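Local coordinates for endo-beta-1,4-glucanase (cellulase B) (Bacillus halodurans, PDB 4V2X), which hydrolyses beta-1,4-glucans, with a C-terminal family 46 carbohydrate-binding module that contributes to its action on xyloglucan and beta-1,3-1,4-glucans, at residues A[93-98]-A[142-147]; A[106-111]-A[133-138]; A[547-552]-A[572-577]. All coordinates share one frame; numbering follows the deposited sequence.

Overall arrangement
From the N terminus, helix 92-100 supplies the first half of contact 1, and strand 105-108, next in the chain, opens contact 2. Helix 126-141 closes contact 2; just past its end, residues 142-147 close contact 1, so contact 2 is nested inside the loop of contact 1. Their centres are about 9 Å apart, and strands 105-108 and 145-149 are neighbours in the catalytic barrel, so the two contacts tie consecutive helices and strands of one barrel wall together. Contact 3 follows in series much later, within the C-terminal carbohydrate-binding module, where it closes a short loop of its own; its centre lies about 48 Å from that of contact 1.

Contact 1 (A[93-98]-A[142-147]); sequences ELIEQI and EDLYVM
Glu142 lays its carboxylate against the aliphatic part of Glu96: OE2 of Glu142 is 3.5 Å from CG of Glu96, while CD of Glu142 comes within 4.0 Å of the Glu96 CA. A bend at chi2 (-67°) turns the Glu142 chain this way, whereas Glu96 runs extended beyond CG. The carboxylate planes are tilted 39° apart, and OE2 of Glu96 and OE2 of Glu142 lie 4.6 Å from each other, two like charges that would probably repel if left alone; NH1 of Arg92 forms salt bridges with OE2 of both glutamates and is likely to offset this. A leucine in place of Glu142 would probably cost Arg92 one of its two carboxylate partners here and break the link from the helix end to Arg92.

Next to the charged groups the contact is apolar. CG2 of Ile95, the branch anti to the backbone N, meets CD1 of Leu144 at 4.0 Å, the two side chains crossing at a slant. The same methyl lies 4.2 Å from CG of Glu142 and so touches both Glu142 and Leu144. Ile95 also packs on Val135 and Ala139 of helix 126-141 and on Ile106 of the neighbouring strand.

What positions Glu142 and Leu144 is the end of helix 126-141. Asp143, with a positive phi of 70°, is the C-prime residue of a Schellman motif, in which Leu144 N bonds to Ala139 O and Asp143 N to Leu140 O. The chain then enters strand 145-149. Helix 92-100 thus packs against the turn between helix 126-141 and strand 145-149, on the outer, helical layer of the (beta/alpha)8 barrel of family 5 glycoside hydrolases.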
loop_
_atom_site.group_PDB
_atom_site.type_symbol
_atom_site.label_atom_id
_atom_site.label_comp_id
_atom_site.label_asym_id
_atom_site.label_seq_id
_atom_site.Cartn_x
_atom_site.Cartn_y
_atom_site.Cartn_z
ATOM N N GLU A 93 -31.874 6.345 -31.934
ATOM C CA GLU A 93 -32.111 5.065 -32.577
ATOM C C GLU A 93 -30.987 4.068 -32.281
ATOM O O GLU A 93 -31.253 2.892 -32.067
ATOM C CB GLU A 93 -32.296 5.250 -34.085
ATOM C CG GLU A 93 -32.635 3.968 -34.824
ATOM C CD GLU A 93 -33.252 4.211 -36.193
ATOM O OE1 GLU A 93 -33.272 5.369 -36.662
ATOM O OE2 GLU A 93 -33.715 3.224 -36.799
ATOM N N LEU A 94 -29.743 4.531 -32.253
ATOM C CA LEU A 94 -28.617 3.631 -31.925
ATOM C C LEU A 94 -28.811 2.958 -30.571
ATOM O O LEU A 94 -28.624 1.746 -30.422
ATOM C CB LEU A 94 -27.298 4.404 -31.919
ATOM C CG LEU A 94 -26.057 3.605 -31.504
ATOM C CD1 LEU A 94 -25.830 2.422 -32.439
ATOM C CD2 LEU A 94 -24.856 4.528 -31.471
ATOM N N ILE A 95 -29.166 3.765 -29.579
ATOM C CA ILE A 95 -29.386 3.279 -28.225
ATOM C C ILE A 95 -30.585 2.316 -28.179
ATOM O O ILE A 95 -30.511 1.261 -27.553
ATOM C CB ILE A 95 -29.587 4.450 -27.232
ATOM C CG1 ILE A 95 -28.424 5.456 -27.304
ATOM C CG2 ILE A 95 -29.746 3.926 -25.812
ATOM C CD1 ILE A 95 -27.037 4.871 -27.112
ATOM N N GLU A 96 -31.678 2.682 -28.849
ATOM C CA GLU A 96 -32.845 1.802 -28.980
ATOM C C GLU A 96 -32.452 0.458 -29.579
ATOM O O GLU A 96 -32.857 -0.589 -29.081
ATOM C CB GLU A 96 -33.909 2.437 -29.881
ATOM C CG GLU A 96 -34.568 3.685 -29.317
ATOM C CD GLU A 96 -35.400 4.436 -30.348
ATOM O OE1 GLU A 96 -35.709 3.874 -31.417
ATOM O OE2 GLU A 96 -35.751 5.602 -30.087
ATOM N N GLN A 97 -31.669 0.504 -30.652
ATOM C CA GLN A 97 -31.303 -0.697 -31.400
ATOM C C GLN A 97 -30.406 -1.615 -30.572
ATOM O O GLN A 97 -30.581 -2.833 -30.577
ATOM C CB GLN A 97 -30.612 -0.319 -32.712
ATOM C CG GLN A 97 -31.504 0.421 -33.704
ATOM C CD GLN A 97 -32.309 -0.494 -34.598
ATOM O OE1 GLN A 97 -32.299 -1.709 -34.437
ATOM N NE2 GLN A 97 -33.026 0.094 -35.550
ATOM N N ILE A 98 -29.451 -1.031 -29.854
ATOM C CA ILE A 98 -28.581 -1.808 -28.975
ATOM C C ILE A 98 -29.394 -2.483 -27.875
ATOM O O ILE A 98 -29.169 -3.647 -27.549
ATOM C CB ILE A 98 -27.435 -0.929 -28.404
ATOM C CG1 ILE A 98 -26.371 -0.685 -29.492
ATOM C CG2 ILE A 98 -26.802 -1.552 -27.160
ATOM C CD1 ILE A 98 -25.701 -1.942 -30.032
ATOM N N GLU A 142 -34.354 3.708 -22.082
ATOM C CA GLU A 142 -34.426 2.362 -22.637
ATOM C C GLU A 142 -34.169 1.292 -21.581
ATOM O O GLU A 142 -33.944 0.137 -21.918
ATOM C CB GLU A 142 -33.440 2.219 -23.801
ATOM C CG GLU A 142 -33.793 3.060 -25.016
ATOM C CD GLU A 142 -35.070 2.595 -25.695
ATOM O OE1 GLU A 142 -35.238 1.369 -25.854
ATOM O OE2 GLU A 142 -35.902 3.448 -26.065
ATOM N N ASP A 143 -34.198 1.682 -20.308
ATOM C CA ASP A 143 -34.086 0.759 -19.185
ATOM C C ASP A 143 -32.698 0.139 -19.021
ATOM O O ASP A 143 -32.551 -0.903 -18.373
ATOM C CB ASP A 143 -35.134 -0.359 -19.297
ATOM C CG ASP A 143 -35.422 -1.014 -17.969
ATOM O OD1 ASP A 143 -35.287 -0.335 -16.926
ATOM O OD2 ASP A 143 -35.776 -2.213 -17.965
ATOM N N LEU A 144 -31.685 0.780 -19.599
ATOM C CA LEU A 144 -30.318 0.302 -19.485
ATOM C C LEU A 144 -29.647 0.853 -18.244
ATOM O O LEU A 144 -29.960 1.948 -17.790
ATOM C CB LEU A 144 -29.502 0.724 -20.708
ATOM C CG LEU A 144 -30.041 0.283 -22.068
ATOM C CD1 LEU A 144 -29.227 0.914 -23.184
ATOM C CD2 LEU A 144 -30.033 -1.231 -22.183
ATOM N N TYR A 145 -28.713 0.073 -17.707
ATOM C CA TYR A 145 -27.715 0.583 -16.769
ATOM C C TYR A 145 -26.712 1.356 -17.609
ATOM O O TYR A 145 -26.518 1.047 -18.788
ATOM C CB TYR A 145 -27.002 -0.565 -16.037
ATOM C CG TYR A 145 -27.896 -1.293 -15.074
ATOM C CD1 TYR A 145 -28.760 -2.290 -15.515
ATOM C CD2 TYR A 145 -27.900 -0.973 -13.723
ATOM C CE1 TYR A 145 -29.603 -2.949 -14.637
ATOM C CE2 TYR A 145 -28.742 -1.623 -12.838
ATOM C CZ TYR A 145 -29.592 -2.608 -13.298
ATOM O OH TYR A 145 -30.429 -3.257 -12.411
ATOM N N VAL A 146 -26.077 2.350 -17.000
ATOM C CA VAL A 146 -25.142 3.224 -17.695
ATOM C C VAL A 146 -23.892 3.435 -16.851
ATOM O O VAL A 146 -23.982 3.722 -15.660
ATOM C CB VAL A 146 -25.774 4.608 -17.972
ATOM C CG1 VAL A 146 -24.795 5.505 -18.722
ATOM C CG2 VAL A 146 -27.076 4.462 -18.743
ATOM N N MET A 147 -22.724 3.319 -17.478
ATOM C CA MET A 147 -21.458 3.624 -16.812
ATOM C C MET A 147 -20.775 4.750 -17.557
ATOM O O MET A 147 -20.585 4.660 -18.766
ATOM C CB MET A 147 -20.536 2.396 -16.793
ATOM C CG MET A 147 -19.245 2.571 -15.997
ATOM S SD MET A 147 -18.072 1.196 -16.131
ATOM C CE MET A 147 -19.114 -0.214 -15.771
#

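Contact 2 (A[106-111]-A[133-138]); sequences IRIPVT and DQVVQW
Ile108 and Val136 mark the nearest approach of the two backbones, their CA atoms 7.9 Å apart. That spacing leaves the work to side chains: Ile108 lies on strand 105-108, helix 126-141 passes outside it, and no hydrogen bond joins residues 106-111 to 133-138. The strand has its backbone partners in the barrel sheet instead, Ile106 bonding to Tyr145 and Met147 and Ile108 to Met147 on one side, and Arg107 to Trp69 and Leu71 on the other.

One methyl makes the contact. CD1 of Ile108 lies 4.0 Å from CG1 of Val135 and also 4.0 Å from CG2 of Val136, and since those two valine methyls are 5.9 Å apart, it sits in the notch between consecutive residues of the helix. The Ile108 chain reaches that far because it is stretched beyond CG1, with CD1 anti to CA (chi2 168°). The valines offer different branches: CG1 of Val135 is the one anti to its backbone nitrogen, whereas Val136 presents the methyl anti to the carbonyl carbon. Ile108 meets both side chains at a slant.

The surroundings extend this apolar layer. CD1 of Ile108 also packs on CG1 of Val146, while Ile106 reaches Ala139 and Val110 reaches Phe128 and Val132, with Ala139, Phe128 and Val132 all belonging to helix 126-141. Arg107, between the two isoleucines, points to the barrel interior, where it forms salt bridges with Glu193 and Glu319.

Outward isoleucines under a covering helix and a polar residue turned inward are characteristic of the beta-alpha-beta unit of a (beta/alpha)8 barrel, here strand 105-108, helix 126-141 and strand 145-149.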
loop_
_atom_site.group_PDB
_atom_site.type_symbol
_atom_site.label_atom_id
_atom_site.label_comp_id
_atom_site.label_asym_id
_atom_site.label_seq_id
_atom_site.Cartn_x
_atom_site.Cartn_y
_atom_site.Cartn_z
ATOM N N ILE A 106 -24.907 -0.208 -20.882
ATOM C CA ILE A 106 -24.078 0.500 -21.843
ATOM C C ILE A 106 -23.012 1.273 -21.088
ATOM O O ILE A 106 -23.312 1.961 -20.112
ATOM C CB ILE A 106 -24.908 1.440 -22.748
ATOM C CG1 ILE A 106 -24.007 2.122 -23.783
ATOM C CG2 ILE A 106 -25.662 2.485 -21.932
ATOM C CD1 ILE A 106 -24.768 2.907 -24.830
ATOM N N ARG A 107 -21.766 1.123 -21.524
ATOM C CA ARG A 107 -20.669 1.940 -21.022
ATOM C C ARG A 107 -20.466 3.083 -22.004
ATOM O O ARG A 107 -20.329 2.855 -23.215
ATOM C CB ARG A 107 -19.397 1.094 -20.895
ATOM C CG ARG A 107 -18.200 1.819 -20.296
ATOM C CD ARG A 107 -17.234 0.795 -19.731
ATOM N NE ARG A 107 -15.973 1.312 -19.186
ATOM C CZ ARG A 107 -14.839 1.464 -19.871
ATOM N NH1 ARG A 107 -14.789 1.221 -21.178
ATOM N NH2 ARG A 107 -13.743 1.884 -19.245
ATOM N N ILE A 108 -20.476 4.308 -21.474
ATOM C CA ILE A 108 -20.268 5.518 -22.247
ATOM C C ILE A 108 -18.940 6.129 -21.802
ATOM O O ILE A 108 -18.901 6.982 -20.897
ATOM C CB ILE A 108 -21.436 6.518 -22.066
ATOM C CG1 ILE A 108 -22.763 5.848 -22.460
ATOM C CG2 ILE A 108 -21.204 7.774 -22.907
ATOM C CD1 ILE A 108 -24.001 6.625 -22.054
ATOM N N PRO A 109 -17.832 5.670 -22.410
ATOM C CA PRO A 109 -16.550 6.248 -22.034
ATOM C C PRO A 109 -16.478 7.699 -22.507
ATOM O O PRO A 109 -16.973 8.016 -23.584
ATOM C CB PRO A 109 -15.534 5.363 -22.769
ATOM C CG PRO A 109 -16.275 4.817 -23.932
ATOM C CD PRO A 109 -17.690 4.646 -23.462
ATOM N N VAL A 110 -15.909 8.574 -21.689
ATOM C CA VAL A 110 -15.814 9.988 -22.045
ATOM C C VAL A 110 -14.412 10.489 -21.767
ATOM O O VAL A 110 -13.883 10.313 -20.664
ATOM C CB VAL A 110 -16.811 10.863 -21.257
ATOM C CG1 VAL A 110 -16.729 12.308 -21.732
ATOM C CG2 VAL A 110 -18.228 10.322 -21.402
ATOM N N THR A 111 -13.818 11.121 -22.769
ATOM C CA THR A 111 -12.569 11.830 -22.588
ATOM C C THR A 111 -12.919 13.303 -22.406
ATOM O O THR A 111 -13.544 13.904 -23.270
ATOM C CB THR A 111 -11.648 11.627 -23.788
ATOM O OG1 THR A 111 -11.281 10.242 -23.863
ATOM C CG2 THR A 111 -10.398 12.470 -23.655
ATOM N N ASP A 133 -24.965 13.928 -21.542
ATOM C CA ASP A 133 -26.171 13.803 -20.742
ATOM C C ASP A 133 -27.361 13.247 -21.543
ATOM O O ASP A 133 -28.085 12.366 -21.074
ATOM C CB ASP A 133 -26.519 15.186 -20.189
ATOM C CG ASP A 133 -27.734 15.171 -19.329
ATOM O OD1 ASP A 133 -28.849 15.272 -19.876
ATOM O OD2 ASP A 133 -27.572 15.084 -18.101
ATOM N N GLN A 134 -27.566 13.774 -22.745
ATOM C CA GLN A 134 -28.672 13.328 -23.586
ATOM C C GLN A 134 -28.579 11.830 -23.857
ATOM O O GLN A 134 -29.576 11.110 -23.809
ATOM C CB GLN A 134 -28.680 14.111 -24.895
ATOM C CG GLN A 134 -29.765 13.708 -25.887
ATOM C CD GLN A 134 -31.173 13.944 -25.376
ATOM O OE1 GLN A 134 -31.795 14.962 -25.692
ATOM N NE2 GLN A 134 -31.688 13.007 -24.590
ATOM N N VAL A 135 -27.370 11.358 -24.115
ATOM C CA VAL A 135 -27.173 9.936 -24.390
ATOM C C VAL A 135 -27.392 9.095 -23.125
ATOM O O VAL A 135 -28.017 8.035 -23.180
ATOM C CB VAL A 135 -25.799 9.675 -25.023
ATOM C CG1 VAL A 135 -25.628 8.194 -25.297
ATOM C CG2 VAL A 135 -25.659 10.471 -26.319
ATOM N N VAL A 136 -26.917 9.579 -21.982
ATOM C CA VAL A 136 -27.186 8.922 -20.705
ATOM C C VAL A 136 -28.695 8.780 -20.495
ATOM O O VAL A 136 -29.173 7.694 -20.154
ATOM C CB VAL A 136 -26.538 9.676 -19.519
ATOM C CG1 VAL A 136 -27.048 9.140 -18.182
ATOM C CG2 VAL A 136 -25.019 9.565 -19.588
ATOM N N GLN A 137 -29.432 9.867 -20.720
ATOM C CA GLN A 137 -30.893 9.857 -20.560
ATOM C C GLN A 137 -31.576 8.870 -21.495
ATOM O O GLN A 137 -32.477 8.145 -21.077
ATOM C CB GLN A 137 -31.482 11.256 -20.772
ATOM C CG GLN A 137 -31.121 12.242 -19.677
ATOM C CD GLN A 137 -31.764 13.600 -19.882
ATOM O OE1 GLN A 137 -32.830 13.712 -20.480
ATOM N NE2 GLN A 137 -31.122 14.640 -19.371
ATOM N N TRP A 138 -31.164 8.847 -22.759
ATOM C CA TRP A 138 -31.738 7.903 -23.721
ATOM C C TRP A 138 -31.545 6.459 -23.270
ATOM O O TRP A 138 -32.461 5.643 -23.349
ATOM C CB TRP A 138 -31.112 8.067 -25.104
ATOM C CG TRP A 138 -31.570 9.267 -25.874
ATOM C CD1 TRP A 138 -32.756 9.942 -25.736
ATOM C CD2 TRP A 138 -30.870 9.909 -26.946
ATOM N NE1 TRP A 138 -32.827 10.968 -26.647
ATOM C CE2 TRP A 138 -31.680 10.973 -27.397
ATOM C CE3 TRP A 138 -29.633 9.693 -27.565
ATOM C CZ2 TRP A 138 -31.291 11.817 -28.438
ATOM C CZ3 TRP A 138 -29.249 10.536 -28.599
ATOM C CH2 TRP A 138 -30.078 11.588 -29.021
#

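Contact 3 (A[547-552]-A[572-577]); sequences EAFFRE and YTIIKN
Phe549 and Phe550, consecutive on the short helix 547-551, close on Ile574, and Phe550 also meets Lys576, of strand 569-577, packing this helix on the antiparallel beta sheet of the C-terminal carbohydrate-binding module, of the CBM46 family. The helix crosses the strand at -69°, with 11.9 Å between the axes of the two segments, and the large side chains bridge that gap.

The two phenylalanines leave the helix by different torsions. Phe549 has CG anti to its backbone nitrogen, and its ring meets CD1 of Ile574 edge-on, near the ring plane, with CE2 of Phe549 3.9 Å from that methyl. In Phe550, CG is instead anti to the carbonyl carbon, which brings CE1 of its ring to 3.8 Å from the same CD1, obliquely. The rings also touch each other: CD2 of Phe549 stands 3.8 Å above the centre of the Phe550 ring, covering that face.

Ile574 receives both rings with a single methyl, and to do so takes a less common shape. Its CG1 lies between the backbone nitrogen and the carbonyl carbon (chi1 53°), with CD1 stretched out from there, while CG2 turns to the edge of the Tyr572 ring in the same strand. Val581 of the next strand packs on both Ile574 and Phe550, and Val558 flanks Ile574 from the other neighbour.

Lys576 is extended until its last torsion, chi4 (-69°), bends the amino group aside. Its methylenes run past the Phe550 ring, and CE comes within 3.7 Å of Phe550 O. The ammonium forms a salt bridge with Asp555 and a hydrogen bond with Gly578 O. A water finishes the contact, accepting from Lys576 NZ at 3.1 Å and probably donating to Phe550 O at 2.8 Å.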
loop_
_atom_site.group_PDB
_atom_site.type_symbol
_atom_site.label_atom_id
_atom_site.label_comp_id
_atom_site.label_asym_id
_atom_site.label_seq_id
_atom_site.Cartn_x
_atom_site.Cartn_y
_atom_site.Cartn_z
ATOM N N GLU A 547 5.904 -1.058 -44.883
ATOM C CA GLU A 547 7.082 -0.259 -44.551
ATOM C C GLU A 547 7.557 -0.530 -43.122
ATOM O O GLU A 547 8.759 -0.542 -42.851
ATOM C CB GLU A 547 6.802 1.233 -44.746
ATOM C CG GLU A 547 8.073 2.060 -44.671
ATOM C CD GLU A 547 7.914 3.485 -45.164
ATOM O OE1 GLU A 547 6.953 3.771 -45.914
ATOM O OE2 GLU A 547 8.775 4.318 -44.801
ATOM N N ALA A 548 6.620 -0.778 -42.212
ATOM C CA ALA A 548 6.970 -1.091 -40.822
ATOM C C ALA A 548 7.773 -2.385 -40.726
ATOM O O ALA A 548 8.666 -2.506 -39.892
ATOM C CB ALA A 548 5.714 -1.198 -39.977
ATOM N N PHE A 549 7.440 -3.353 -41.574
ATOM C CA PHE A 549 8.232 -4.584 -41.670
ATOM C C PHE A 549 9.666 -4.252 -42.066
ATOM O O PHE A 549 10.608 -4.637 -41.380
ATOM C CB PHE A 549 7.611 -5.547 -42.678
ATOM C CG PHE A 549 8.470 -6.744 -43.011
ATOM C CD1 PHE A 549 8.623 -7.781 -42.104
ATOM C CD2 PHE A 549 9.069 -6.855 -44.260
ATOM C CE1 PHE A 549 9.388 -8.895 -42.423
ATOM C CE2 PHE A 549 9.832 -7.968 -44.588
ATOM C CZ PHE A 549 9.990 -8.989 -43.669
ATOM N N PHE A 550 9.822 -3.527 -43.170
ATOM C CA PHE A 550 11.153 -3.225 -43.690
ATOM C C PHE A 550 11.995 -2.339 -42.773
ATOM O O PHE A 550 13.222 -2.428 -42.796
ATOM C CB PHE A 550 11.057 -2.625 -45.090
ATOM C CG PHE A 550 10.652 -3.619 -46.136
ATOM C CD1 PHE A 550 11.485 -4.683 -46.455
ATOM C CD2 PHE A 550 9.446 -3.501 -46.800
ATOM C CE1 PHE A 550 11.120 -5.608 -47.417
ATOM C CE2 PHE A 550 9.077 -4.419 -47.772
ATOM C CZ PHE A 550 9.915 -5.476 -48.078
ATOM N N ARG A 551 11.352 -1.510 -41.954
ATOM C CA ARG A 551 12.092 -0.686 -40.988
ATOM C C ARG A 551 12.935 -1.528 -40.027
ATOM O O ARG A 551 13.933 -1.049 -39.493
ATOM C CB ARG A 551 11.152 0.221 -40.184
ATOM C CG ARG A 551 10.780 1.510 -40.891
ATOM C CD ARG A 551 10.338 2.589 -39.917
ATOM N NE ARG A 551 9.114 2.231 -39.206
ATOM C CZ ARG A 551 7.879 2.367 -39.690
ATOM N NH1 ARG A 551 7.670 2.849 -40.913
ATOM N NH2 ARG A 551 6.840 2.010 -38.943
ATOM N N GLU A 552 12.534 -2.781 -39.815
ATOM C CA GLU A 552 13.260 -3.682 -38.933
ATOM C C GLU A 552 13.850 -4.883 -39.674
ATOM O O GLU A 552 13.999 -5.968 -39.106
ATOM C CB GLU A 552 12.338 -4.111 -37.792
ATOM C CG GLU A 552 11.868 -2.915 -36.977
ATOM C CD GLU A 552 11.095 -3.304 -35.736
ATOM O OE1 GLU A 552 11.713 -3.832 -34.790
ATOM O OE2 GLU A 552 9.870 -3.071 -35.713
ATOM N N TYR A 572 9.370 -17.781 -50.401
ATOM C CA TYR A 572 9.657 -16.632 -51.252
ATOM C C TYR A 572 10.910 -15.978 -50.704
ATOM O O TYR A 572 11.150 -16.005 -49.498
ATOM C CB TYR A 572 8.479 -15.662 -51.229
ATOM C CG TYR A 572 8.480 -14.577 -52.285
ATOM C CD1 TYR A 572 7.944 -14.804 -53.551
ATOM C CD2 TYR A 572 8.965 -13.301 -52.001
ATOM C CE1 TYR A 572 7.915 -13.801 -54.507
ATOM C CE2 TYR A 572 8.943 -12.295 -52.954
ATOM C CZ TYR A 572 8.423 -12.551 -54.205
ATOM O OH TYR A 572 8.391 -11.555 -55.148
ATOM N N THR A 573 11.715 -15.408 -51.591
ATOM C CA THR A 573 12.926 -14.729 -51.184
ATOM C C THR A 573 12.825 -13.237 -51.463
ATOM O O THR A 573 12.378 -12.820 -52.534
ATOM C CB THR A 573 14.144 -15.319 -51.909
ATOM O OG1 THR A 573 14.246 -16.710 -51.584
ATOM C CG2 THR A 573 15.432 -14.603 -51.496
ATOM N N ILE A 574 13.237 -12.435 -50.488
ATOM C CA ILE A 574 13.456 -11.014 -50.731
ATOM C C ILE A 574 14.909 -10.644 -50.460
ATOM O O ILE A 574 15.545 -11.169 -49.545
ATOM C CB ILE A 574 12.502 -10.096 -49.936
ATOM C CG1 ILE A 574 12.537 -10.421 -48.445
ATOM C CG2 ILE A 574 11.083 -10.221 -50.474
ATOM C CD1 ILE A 574 11.908 -9.368 -47.565
ATOM N N ILE A 575 15.428 -9.755 -51.298
ATOM C CA ILE A 575 16.763 -9.205 -51.130
ATOM C C ILE A 575 16.573 -7.705 -50.970
ATOM O O ILE A 575 16.015 -7.047 -51.851
ATOM C CB ILE A 575 17.680 -9.531 -52.324
ATOM C CG1 ILE A 575 17.826 -11.049 -52.466
ATOM C CG2 ILE A 575 19.054 -8.893 -52.131
ATOM C CD1 ILE A 575 18.593 -11.499 -53.686
ATOM N N LYS A 576 17.009 -7.189 -49.828
ATOM C CA LYS A 576 16.889 -5.773 -49.513
ATOM C C LYS A 576 18.246 -5.103 -49.718
ATOM O O LYS A 576 19.259 -5.554 -49.183
ATOM C CB LYS A 576 16.427 -5.587 -48.072
ATOM C CG LYS A 576 16.200 -4.141 -47.649
ATOM C CD LYS A 576 15.831 -4.057 -46.180
ATOM C CE LYS A 576 15.395 -2.655 -45.792
ATOM N NZ LYS A 576 16.522 -1.686 -45.827
ATOM N N ASN A 577 18.244 -4.033 -50.506
ATOM C CA ASN A 577 19.419 -3.202 -50.737
ATOM C C ASN A 577 18.967 -1.759 -50.581
ATOM O O ASN A 577 18.414 -1.177 -51.508
ATOM C CB ASN A 577 19.969 -3.429 -52.149
ATOM C CG ASN A 577 20.798 -4.704 -52.272
ATOM O OD1 ASN A 577 20.495 -5.589 -53.081
ATOM N ND2 ASN A 577 21.862 -4.794 -51.484
HETATM O O HOH W 1 15.287 -0.627 -43.196
#